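Uncharacterized IolB-like protein (Salmonella typhimurium LT2, PDB 2QJV) probably acts as a cupin-type sugar isomerase of the KduI/IolB family, binding nickel in the crystal. Local coordinates at residues S13-I19 with F31-Q35; E48-V54 with A106-G112; L154-T160 with N239-M245. The protein carries 2 engineered substitutions. All coordinates share one frame; numbering follows the deposited sequence.

Three antiparallel strand pairings, met in series along the chain, illustrate how a two-domain cupin is built from separate ladders. From the N terminus, contact 1 closes first, a short loop of eleven residues containing the helix 21-24. Contact 2 opens only afterwards and closes a wider loop, bringing strand 104-111 between 30-35 and 49-55, where Asp32 O lies 2.7 Å from Val107 N, a probable hydrogen bond; contacts 1 and 2 thus share one sheet. Contact 3 follows, spanning 78 residues, in the second sheet. None encloses or crosses another. The sheets meet through side chains: Phe31, Val54, Ala106 and Cys108 pack on Leu242 and Val244 of contact 3.

Contact 1. Residues S13-I19 with F31-Q35; sequences SGNIQHI and FDVWQ
The six-membered ring of Trp34 carries Asn15 on one face: Asn15 CB sits 3.5 Å from the ring centroid in a CH-pi contact, and the amide continues the stack with its plane only 7° from that of the indole. With Asn15 CG anti to the backbone N (chi1 -170°), the amide is laid along the indole and ND2 reaches the neighbouring strand. There ND2 donates to Val33 O at 3.1 Å, from above the carbonyl plane, and to the anti lone pair of Asp32 OD1 at 3.3 Å. The same OD1 offers its syn lone pair to His18, whose ND1 approaches at 2.7 Å with the oxygen in the ring plane. At the far edge of the imidazole, His18 NE2 bonds to Glu27 of a second subunit, and Trp34 packs on Ala176 of that subunit. On the Val33 side of the sheet, Ile16 CG1 touches Val33 CG1 at 3.7 Å. Ile16 and Gln17 both face Val33, a classic beta bulge that shifts the antiparallel register by one residue. A water bridges Asp32 OD2 and Ile19 O. With both OD1 lone pairs engaged, the carboxylate is held in orientation, and an imidazole between two acidic groups would probably favour its protonated form.

Contact 2. Residues E48-V54 with A106-G112; sequences ERERCLV and AVCSAPG
Arg49 lays its guanidinium over the backbone at Ala110, with Ser109 OG near the edge of the group, in an antiparallel ladder of the N-terminal cupin-like sheet. Arg49 NH2 donates to Ser109 OG at 3.0 Å, the hydroxyl lying 16° out of the guanidinium plane. A bend at chi3 (66°) turns the arginine back across the neighbouring strand, and NH2 also bonds to Tyr28 O. Arg51, on the same face as Ser109, instead runs extended: its CD meets Val107 CG1 at 3.7 Å, crossing the valine at a slant, and its guanidinium continues to a salt bridge with Asp47. Leu53 lies alongside Val107 and points the same way, CD1 to CG1 4.1 Å. The other face is mostly apolar. Val54 CB sits 4.1 Å from Ala106 CB, and Val54 CG2 touches Cys108 SG; Val54, Ala106 and Cys108 turn toward strand 238-246 of the second sheet. Glu50, also on this side, sends its carboxylate to Tyr88 and the backbone amides of 151-153. At the strand end Gly112 N bonds to Glu48 O; the Glu48 side chain lies about 4 Å from the nickel bound by His91 and His92. One water accepts from Arg49 NE at 2.9 Å and donates to Ser109 OG at 3.2 Å.

Contact 3. Residues L154-T160 with N239-M245; sequences LVVEVYT and NYYLNVM
Two interior strands of the five-stranded antiparallel sheet in the C-terminal cupin domain pair here, in unbroken register from Leu154 with Met245 to Thr160 with Asn239. On one face, Tyr240 directs its ring edge at the face of Tyr159 in an edge-to-face pair, centroids 5.2 Å apart and planes at 66°. Tyr240 CD2 makes the closest touch, 3.6 Å from Tyr159 CE2. The hydroxyl of Tyr240 donates to Glu157 OE1 at 2.7 Å, meeting it on the anti side and 29° out of the carboxylate plane. Glu157 CG lies between the backbone N and carbonyl carbon (chi1 68°), and the chain then extends, placing OE1 near the edge of the tyrosine ring. Its other oxygen is engaged by Arg75 in a salt bridge and by His141, so this buried carboxylate is gripped from several directions and probably stays ionised. Farther along, Val155 CG1 packs on Leu242 CD1 at 3.7 Å.

The opposite face carries Val158 beside Tyr241, with CB 3.6 Å from CE1; Tyr241 OH and Thr160 OG1 both bond to Ser166. Val156 CG1 lies alongside the Asn243 amide, 3.6 Å from OD1, while ND2 of that amide bonds to Thr187 O. A water links Val158 O, Thr160 OG1 and Asn239 OD1, donating to Asn239 OD1 at 2.8 Å; Asn239 ND2 turns to His190. This face leads to the nickel site of His171, His173, Glu186 and His229: Asn243 touches Glu186, and the Met245 side chain, a selenomethionine, lies about 5 Å from the metal. A metal centre bordered by antiparallel strands is typical of the cupin beta-barrel.

Contact 1. Residues S13-I19 with F31-Q35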
loop_
_atom_site.group_PDB
_atom_site.type_symbol
_atom_site.label_atom_id
_atom_site.label_comp_id
_atom_site.label_asym_id
_atom_site.label_seq_id
_atom_site.Cartn_x
_atom_site.Cartn_y
_atom_site.Cartn_z
ATOM N N SER A 13 -16.578 -25.335 -5.256
ATOM C CA SER A 13 -17.090 -26.049 -6.433
ATOM C C SER A 13 -17.337 -25.102 -7.621
ATOM O O SER A 13 -17.432 -23.858 -7.474
ATOM C CB SER A 13 -18.344 -26.841 -6.061
ATOM O OG SER A 13 -19.447 -26.023 -5.920
ATOM N N GLY A 14 -17.466 -25.704 -8.797
ATOM C CA GLY A 14 -17.617 -24.932 -10.023
ATOM C C GLY A 14 -16.325 -24.361 -10.543
ATOM O O GLY A 14 -15.261 -24.993 -10.445
ATOM N N ASN A 15 -16.388 -23.128 -11.066
ATOM C CA ASN A 15 -15.231 -22.458 -11.696
ATOM C C ASN A 15 -14.374 -21.749 -10.645
ATOM O O ASN A 15 -14.381 -20.535 -10.525
ATOM C CB ASN A 15 -15.765 -21.495 -12.745
ATOM C CG ASN A 15 -14.685 -20.870 -13.672
ATOM O OD1 ASN A 15 -14.983 -19.827 -14.292
ATOM N ND2 ASN A 15 -13.503 -21.478 -13.803
ATOM N N ILE A 16 -13.690 -22.550 -9.845
ATOM C CA ILE A 16 -12.958 -22.072 -8.635
ATOM C C ILE A 16 -11.794 -21.131 -8.952
ATOM O O ILE A 16 -11.402 -20.274 -8.127
ATOM C CB ILE A 16 -12.469 -23.293 -7.755
ATOM C CG1 ILE A 16 -11.399 -24.142 -8.463
ATOM C CG2 ILE A 16 -13.644 -24.146 -7.337
ATOM C CD1 ILE A 16 -10.671 -25.111 -7.484
ATOM N N GLN A 17 -11.253 -21.273 -10.158
ATOM C CA GLN A 17 -10.214 -20.355 -10.663
ATOM C C GLN A 17 -10.581 -19.840 -12.053
ATOM O O GLN A 17 -10.921 -20.618 -12.918
ATOM C CB GLN A 17 -8.808 -20.996 -10.722
ATOM C CG GLN A 17 -8.121 -21.133 -9.311
ATOM C CD GLN A 17 -7.701 -19.828 -8.679
ATOM O OE1 GLN A 17 -7.860 -18.751 -9.278
ATOM N NE2 GLN A 17 -7.191 -19.902 -7.446
ATOM N N HIS A 18 -10.539 -18.524 -12.217
ATOM C CA HIS A 18 -10.824 -17.866 -13.500
ATOM C C HIS A 18 -9.836 -16.714 -13.703
ATOM O O HIS A 18 -10.033 -15.601 -13.194
ATOM C CB HIS A 18 -12.287 -17.361 -13.648
ATOM C CG HIS A 18 -12.507 -16.639 -14.944
ATOM N ND1 HIS A 18 -12.453 -17.281 -16.163
ATOM C CD2 HIS A 18 -12.685 -15.319 -15.219
ATOM C CE1 HIS A 18 -12.596 -16.390 -17.133
ATOM N NE2 HIS A 18 -12.756 -15.195 -16.587
ATOM N N ILE A 19 -8.786 -17.010 -14.467
ATOM C CA ILE A 19 -7.736 -16.052 -14.779
ATOM C C ILE A 19 -7.792 -15.784 -16.272
ATOM O O ILE A 19 -7.671 -16.704 -17.083
ATOM C CB ILE A 19 -6.313 -16.566 -14.376
ATOM C CG1 ILE A 19 -6.304 -17.121 -12.937
ATOM C CG2 ILE A 19 -5.251 -15.445 -14.584
ATOM C CD1 ILE A 19 -6.790 -16.111 -11.866
ATOM N N PHE A 31 -6.346 -19.071 -17.732
ATOM C CA PHE A 31 -6.296 -20.279 -16.956
ATOM C C PHE A 31 -7.582 -20.420 -16.106
ATOM O O PHE A 31 -7.874 -19.597 -15.257
ATOM C CB PHE A 31 -5.025 -20.309 -16.064
ATOM C CG PHE A 31 -4.914 -21.558 -15.250
ATOM C CD1 PHE A 31 -4.593 -22.761 -15.854
ATOM C CD2 PHE A 31 -5.185 -21.547 -13.887
ATOM C CE1 PHE A 31 -4.518 -23.914 -15.099
ATOM C CE2 PHE A 31 -5.133 -22.699 -13.150
ATOM C CZ PHE A 31 -4.807 -23.877 -13.771
ATOM N N ASP A 32 -8.274 -21.536 -16.283
ATOM C CA ASP A 32 -9.465 -21.854 -15.542
ATOM C C ASP A 32 -9.384 -23.210 -14.872
ATOM O O ASP A 32 -8.804 -24.143 -15.410
ATOM C CB ASP A 32 -10.683 -21.885 -16.463
ATOM C CG ASP A 32 -11.131 -20.493 -16.894
ATOM O OD1 ASP A 32 -11.894 -19.872 -16.131
ATOM O OD2 ASP A 32 -10.708 -20.008 -17.973
ATOM N N VAL A 33 -9.971 -23.298 -13.686
ATOM C CA VAL A 33 -10.115 -24.583 -13.007
ATOM C C VAL A 33 -11.601 -24.764 -12.691
ATOM O O VAL A 33 -12.300 -23.828 -12.265
ATOM C CB VAL A 33 -9.215 -24.731 -11.728
ATOM C CG1 VAL A 33 -9.525 -26.068 -10.984
ATOM C CG2 VAL A 33 -7.715 -24.625 -12.056
ATOM N N TRP A 34 -12.061 -25.989 -12.924
ATOM C CA TRP A 34 -13.403 -26.408 -12.684
ATOM C C TRP A 34 -13.369 -27.607 -11.752
ATOM O O TRP A 34 -12.644 -28.552 -12.001
ATOM C CB TRP A 34 -14.120 -26.754 -14.000
ATOM C CG TRP A 34 -14.432 -25.572 -14.876
ATOM C CD1 TRP A 34 -13.635 -25.033 -15.848
ATOM C CD2 TRP A 34 -15.647 -24.830 -14.898
ATOM N NE1 TRP A 34 -14.261 -23.996 -16.437
ATOM C CE2 TRP A 34 -15.501 -23.837 -15.885
ATOM C CE3 TRP A 34 -16.832 -24.901 -14.175
ATOM C CZ2 TRP A 34 -16.498 -22.903 -16.171
ATOM C CZ3 TRP A 34 -17.849 -23.972 -14.471
ATOM C CH2 TRP A 34 -17.658 -22.984 -15.459
ATOM N N GLN A 35 -14.113 -27.511 -10.639
ATOM C CA GLN A 35 -14.256 -28.609 -9.699
ATOM C C GLN A 35 -15.678 -29.137 -9.867
ATOM O O GLN A 35 -16.681 -28.505 -9.456
ATOM C CB GLN A 35 -13.914 -28.131 -8.282
ATOM C CG GLN A 35 -13.651 -29.194 -7.254
ATOM C CD GLN A 35 -12.410 -30.049 -7.538
ATOM O OE1 GLN A 35 -11.249 -29.579 -7.459
ATOM N NE2 GLN A 35 -12.659 -31.323 -7.798
HETATM O O HOH W 1 -9.881 -17.528 -18.547
#

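Contact 2. Residues E48-V54 with A106-G112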
loop_
_atom_site.group_PDB
_atom_site.type_symbol
_atom_site.label_atom_id
_atom_site.label_comp_id
_atom_site.label_asym_id
_atom_site.label_seq_id
_atom_site.Cartn_x
_atom_site.Cartn_y
_atom_site.Cartn_z
ATOM N N GLU A 48 -11.847 -17.786 -30.587
ATOM C CA GLU A 48 -10.525 -17.539 -31.150
ATOM C C GLU A 48 -9.379 -18.019 -30.260
ATOM O O GLU A 48 -8.253 -17.589 -30.424
ATOM C CB GLU A 48 -10.378 -16.028 -31.425
ATOM C CG GLU A 48 -11.468 -15.429 -32.366
ATOM C CD GLU A 48 -11.438 -15.969 -33.791
ATOM O OE1 GLU A 48 -10.519 -16.733 -34.160
ATOM O OE2 GLU A 48 -12.354 -15.608 -34.566
ATOM N N ARG A 49 -9.676 -18.860 -29.276
ATOM C CA ARG A 49 -8.666 -19.388 -28.379
ATOM C C ARG A 49 -8.483 -20.909 -28.546
ATOM O O ARG A 49 -9.457 -21.647 -28.775
ATOM C CB ARG A 49 -9.063 -18.994 -26.951
ATOM C CG ARG A 49 -9.011 -17.468 -26.834
ATOM C CD ARG A 49 -9.316 -16.901 -25.524
ATOM N NE ARG A 49 -8.381 -17.201 -24.449
ATOM C CZ ARG A 49 -7.214 -16.598 -24.227
ATOM N NH1 ARG A 49 -6.677 -15.722 -25.088
ATOM N NH2 ARG A 49 -6.552 -16.921 -23.147
ATOM N N GLU A 50 -7.221 -21.348 -28.537
ATOM C CA GLU A 50 -6.900 -22.769 -28.442
ATOM C C GLU A 50 -6.845 -23.083 -26.935
ATOM O O GLU A 50 -6.664 -22.198 -26.088
ATOM C CB GLU A 50 -5.595 -23.183 -29.133
ATOM C CG GLU A 50 -4.373 -22.522 -28.592
ATOM C CD GLU A 50 -3.073 -23.060 -29.141
ATOM O OE1 GLU A 50 -3.068 -23.788 -30.175
ATOM O OE2 GLU A 50 -2.045 -22.714 -28.502
ATOM N N ARG A 51 -7.067 -24.349 -26.627
ATOM C CA ARG A 51 -7.120 -24.853 -25.277
ATOM C C ARG A 51 -6.399 -26.201 -25.077
ATOM O O ARG A 51 -6.252 -27.022 -25.997
ATOM C CB ARG A 51 -8.580 -25.019 -24.818
ATOM C CG ARG A 51 -9.371 -23.739 -24.593
ATOM C CD ARG A 51 -10.881 -23.959 -24.425
ATOM N NE ARG A 51 -11.558 -22.684 -24.118
ATOM C CZ ARG A 51 -11.984 -21.796 -25.022
ATOM N NH1 ARG A 51 -11.798 -21.991 -26.309
ATOM N NH2 ARG A 51 -12.558 -20.661 -24.624
ATOM N N CYS A 52 -5.945 -26.393 -23.835
ATOM C CA CYS A 52 -5.373 -27.633 -23.368
ATOM C C CYS A 52 -6.119 -27.941 -22.053
ATOM O O CYS A 52 -6.033 -27.223 -21.071
ATOM C CB CYS A 52 -3.847 -27.565 -23.167
ATOM S SG CYS A 52 -3.110 -29.154 -22.685
ATOM N N LEU A 53 -6.933 -28.982 -22.124
ATOM C CA LEU A 53 -7.743 -29.475 -21.027
ATOM C C LEU A 53 -6.879 -30.433 -20.278
ATOM O O LEU A 53 -6.521 -31.481 -20.825
ATOM C CB LEU A 53 -8.959 -30.221 -21.549
ATOM C CG LEU A 53 -10.210 -29.443 -22.015
ATOM C CD1 LEU A 53 -9.853 -28.165 -22.717
ATOM C CD2 LEU A 53 -11.095 -30.367 -22.870
ATOM N N VAL A 54 -6.518 -30.091 -19.060
ATOM C CA VAL A 54 -5.666 -30.944 -18.228
ATOM C C VAL A 54 -6.528 -31.559 -17.116
ATOM O O VAL A 54 -7.215 -30.840 -16.364
ATOM C CB VAL A 54 -4.460 -30.202 -17.647
ATOM C CG1 VAL A 54 -3.617 -31.175 -16.744
ATOM C CG2 VAL A 54 -3.595 -29.556 -18.771
ATOM N N ALA A 106 -8.431 -28.489 -15.395
ATOM C CA ALA A 106 -7.739 -27.242 -15.754
ATOM C C ALA A 106 -7.974 -26.980 -17.243
ATOM O O ALA A 106 -7.860 -27.896 -18.076
ATOM C CB ALA A 106 -6.232 -27.277 -15.405
ATOM N N VAL A 107 -8.416 -25.763 -17.562
ATOM C CA VAL A 107 -8.600 -25.307 -18.958
ATOM C C VAL A 107 -7.547 -24.199 -19.189
ATOM O O VAL A 107 -7.642 -23.068 -18.666
ATOM C CB VAL A 107 -10.039 -24.864 -19.280
ATOM C CG1 VAL A 107 -10.187 -24.520 -20.785
ATOM C CG2 VAL A 107 -11.074 -25.968 -18.866
ATOM N N CYS A 108 -6.518 -24.550 -19.951
ATOM C CA CYS A 108 -5.412 -23.642 -20.276
ATOM C C CYS A 108 -5.724 -23.016 -21.619
ATOM O O CYS A 108 -6.016 -23.750 -22.563
ATOM C CB CYS A 108 -4.073 -24.403 -20.341
ATOM S SG CYS A 108 -3.758 -25.522 -18.958
ATOM N N SER A 109 -5.702 -21.682 -21.727
ATOM C CA SER A 109 -6.047 -21.048 -22.987
ATOM C C SER A 109 -5.081 -19.959 -23.437
ATOM O O SER A 109 -4.424 -19.332 -22.626
ATOM C CB SER A 109 -7.485 -20.477 -22.921
ATOM O OG SER A 109 -7.612 -19.473 -21.933
ATOM N N ALA A 110 -5.030 -19.758 -24.752
ATOM C CA ALA A 110 -4.191 -18.742 -25.393
ATOM C C ALA A 110 -4.731 -18.475 -26.786
ATOM O O ALA A 110 -5.596 -19.227 -27.272
ATOM C CB ALA A 110 -2.688 -19.151 -25.423
ATOM N N PRO A 111 -4.256 -17.404 -27.436
ATOM C CA PRO A 111 -4.751 -17.155 -28.795
ATOM C C PRO A 111 -4.501 -18.319 -29.772
ATOM O O PRO A 111 -3.441 -18.971 -29.757
ATOM C CB PRO A 111 -4.014 -15.871 -29.218
ATOM C CG PRO A 111 -3.709 -15.188 -27.912
ATOM C CD PRO A 111 -3.362 -16.321 -26.980
ATOM N N GLY A 112 -5.544 -18.602 -30.559
ATOM C CA GLY A 112 -5.510 -19.622 -31.565
ATOM C C GLY A 112 -5.743 -19.071 -32.954
ATOM O O GLY A 112 -6.593 -18.225 -33.167
HETATM O O HOH W 2 -8.045 -16.777 -34.887
HETATM O O HOH W 3 -10.507 -18.322 -22.804
#

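Contact 3. Residues L154-T160 with N239-M245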
loop_
_atom_site.group_PDB
_atom_site.type_symbol
_atom_site.label_atom_id
_atom_site.label_comp_id
_atom_site.label_asym_id
_atom_site.label_seq_id
_atom_site.Cartn_x
_atom_site.Cartn_y
_atom_site.Cartn_z
ATOM N N LEU A 154 2.031 -23.423 -23.906
ATOM C CA LEU A 154 3.128 -24.181 -23.344
ATOM C C LEU A 154 2.595 -24.568 -21.967
ATOM O O LEU A 154 2.169 -23.705 -21.221
ATOM C CB LEU A 154 4.396 -23.351 -23.254
ATOM C CG LEU A 154 4.999 -22.840 -24.588
ATOM C CD1 LEU A 154 6.050 -21.730 -24.342
ATOM C CD2 LEU A 154 5.571 -24.008 -25.360
ATOM N N VAL A 155 2.610 -25.865 -21.661
ATOM C CA VAL A 155 2.030 -26.414 -20.418
ATOM C C VAL A 155 2.994 -27.422 -19.792
ATOM O O VAL A 155 3.550 -28.295 -20.469
ATOM C CB VAL A 155 0.618 -27.055 -20.634
ATOM C CG1 VAL A 155 0.002 -27.550 -19.306
ATOM C CG2 VAL A 155 -0.346 -26.083 -21.367
ATOM N N VAL A 156 3.225 -27.253 -18.489
ATOM C CA VAL A 156 4.106 -28.139 -17.742
ATOM C C VAL A 156 3.558 -28.278 -16.309
ATOM O O VAL A 156 2.902 -27.375 -15.812
ATOM C CB VAL A 156 5.572 -27.580 -17.742
ATOM C CG1 VAL A 156 5.640 -26.207 -17.032
ATOM C CG2 VAL A 156 6.583 -28.556 -17.124
ATOM N N GLU A 157 3.808 -29.427 -15.679
ATOM C CA GLU A 157 3.508 -29.623 -14.257
ATOM C C GLU A 157 4.830 -30.070 -13.563
ATOM O O GLU A 157 5.655 -30.815 -14.122
ATOM C CB GLU A 157 2.271 -30.526 -14.021
ATOM C CG GLU A 157 2.422 -31.943 -14.409
ATOM C CD GLU A 157 1.179 -32.790 -14.245
ATOM O OE1 GLU A 157 0.051 -32.276 -14.015
ATOM O OE2 GLU A 157 1.337 -33.984 -14.478
ATOM N N VAL A 158 5.042 -29.559 -12.351
ATOM C CA VAL A 158 6.243 -29.779 -11.570
ATOM C C VAL A 158 5.921 -30.178 -10.115
ATOM O O VAL A 158 4.974 -29.643 -9.521
ATOM C CB VAL A 158 7.132 -28.490 -11.582
ATOM C CG1 VAL A 158 8.439 -28.684 -10.768
ATOM C CG2 VAL A 158 7.436 -28.047 -13.027
ATOM N N TYR A 159 6.702 -31.140 -9.604
ATOM C CA TYR A 159 6.603 -31.659 -8.245
ATOM C C TYR A 159 7.845 -31.294 -7.494
ATOM O O TYR A 159 8.943 -31.677 -7.873
ATOM C CB TYR A 159 6.452 -33.171 -8.199
ATOM C CG TYR A 159 5.231 -33.676 -8.867
ATOM C CD1 TYR A 159 5.174 -33.800 -10.253
ATOM C CD2 TYR A 159 4.150 -34.086 -8.124
ATOM C CE1 TYR A 159 4.051 -34.284 -10.880
ATOM C CE2 TYR A 159 3.022 -34.565 -8.737
ATOM C CZ TYR A 159 2.974 -34.687 -10.105
ATOM O OH TYR A 159 1.828 -35.152 -10.691
ATOM N N THR A 160 7.648 -30.546 -6.404
ATOM C CA THR A 160 8.730 -30.068 -5.566
ATOM C C THR A 160 8.516 -30.629 -4.159
ATOM O O THR A 160 7.603 -30.233 -3.459
ATOM C CB THR A 160 8.842 -28.518 -5.574
ATOM O OG1 THR A 160 8.789 -28.029 -6.926
ATOM C CG2 THR A 160 10.182 -28.033 -4.868
ATOM N N ASN A 239 4.776 -29.981 -2.613
ATOM C CA ASN A 239 4.170 -29.043 -3.546
ATOM C C ASN A 239 4.091 -29.628 -4.970
ATOM O O ASN A 239 4.865 -30.500 -5.362
ATOM C CB ASN A 239 4.951 -27.705 -3.486
ATOM C CG ASN A 239 4.492 -26.628 -4.504
ATOM O OD1 ASN A 239 5.274 -26.311 -5.403
ATOM N ND2 ASN A 239 3.264 -26.035 -4.354
ATOM N N TYR A 240 3.080 -29.161 -5.681
ATOM C CA TYR A 240 2.822 -29.426 -7.052
ATOM C C TYR A 240 2.342 -28.106 -7.650
ATOM O O TYR A 240 1.659 -27.327 -6.978
ATOM C CB TYR A 240 1.734 -30.512 -7.207
ATOM C CG TYR A 240 1.037 -30.548 -8.547
ATOM C CD1 TYR A 240 -0.042 -29.684 -8.805
ATOM C CD2 TYR A 240 1.441 -31.406 -9.562
ATOM C CE1 TYR A 240 -0.678 -29.661 -10.025
ATOM C CE2 TYR A 240 0.770 -31.434 -10.787
ATOM C CZ TYR A 240 -0.293 -30.552 -11.016
ATOM O OH TYR A 240 -0.991 -30.520 -12.208
ATOM N N TYR A 241 2.731 -27.838 -8.889
ATOM C CA TYR A 241 2.089 -26.771 -9.658
ATOM C C TYR A 241 1.994 -27.079 -11.141
ATOM O O TYR A 241 2.844 -27.764 -11.711
ATOM C CB TYR A 241 2.713 -25.368 -9.427
ATOM C CG TYR A 241 4.218 -25.272 -9.573
ATOM C CD1 TYR A 241 4.825 -25.206 -10.841
ATOM C CD2 TYR A 241 5.036 -25.211 -8.441
ATOM C CE1 TYR A 241 6.188 -25.101 -10.971
ATOM C CE2 TYR A 241 6.398 -25.111 -8.559
ATOM C CZ TYR A 241 6.980 -25.050 -9.837
ATOM O OH TYR A 241 8.342 -24.918 -9.961
ATOM N N LEU A 242 0.882 -26.612 -11.726
ATOM C CA LEU A 242 0.602 -26.682 -13.139
ATOM C C LEU A 242 0.791 -25.280 -13.690
ATOM O O LEU A 242 0.188 -24.318 -13.173
ATOM C CB LEU A 242 -0.811 -27.198 -13.406
ATOM C CG LEU A 242 -1.336 -27.268 -14.826
ATOM C CD1 LEU A 242 -0.554 -28.288 -15.697
ATOM C CD2 LEU A 242 -2.849 -27.615 -14.783
ATOM N N ASN A 243 1.668 -25.159 -14.679
ATOM C CA ASN A 243 2.000 -23.881 -15.337
ATOM C C ASN A 243 1.498 -23.804 -16.749
ATOM O O ASN A 243 1.518 -24.796 -17.494
ATOM C CB ASN A 243 3.530 -23.625 -15.456
ATOM C CG ASN A 243 4.289 -23.615 -14.126
ATOM O OD1 ASN A 243 5.321 -24.282 -14.000
ATOM N ND2 ASN A 243 3.813 -22.895 -13.174
ATOM N N VAL A 244 1.034 -22.612 -17.111
ATOM C CA VAL A 244 0.634 -22.257 -18.472
ATOM C C VAL A 244 1.497 -21.037 -18.877
ATOM O O VAL A 244 1.672 -20.077 -18.088
ATOM C CB VAL A 244 -0.894 -21.951 -18.647
ATOM C CG1 VAL A 244 -1.264 -21.647 -20.119
ATOM C CG2 VAL A 244 -1.752 -23.119 -18.071
HETATM N N MSE A 245 2.048 -21.098 -20.084
HETATM C CA MSE A 245 2.759 -19.992 -20.694
HETATM C C MSE A 245 2.312 -19.747 -22.117
HETATM O O MSE A 245 1.883 -20.662 -22.814
HETATM C CB MSE A 245 4.280 -20.218 -20.722
HETATM C CG MSE A 245 4.954 -20.145 -19.372
HETATM SE SE MSE A 245 6.880 -20.448 -19.618
HETATM C CE MSE A 245 6.804 -22.218 -20.119
HETATM O O HOH W 4 6.138 -28.200 -7.280
#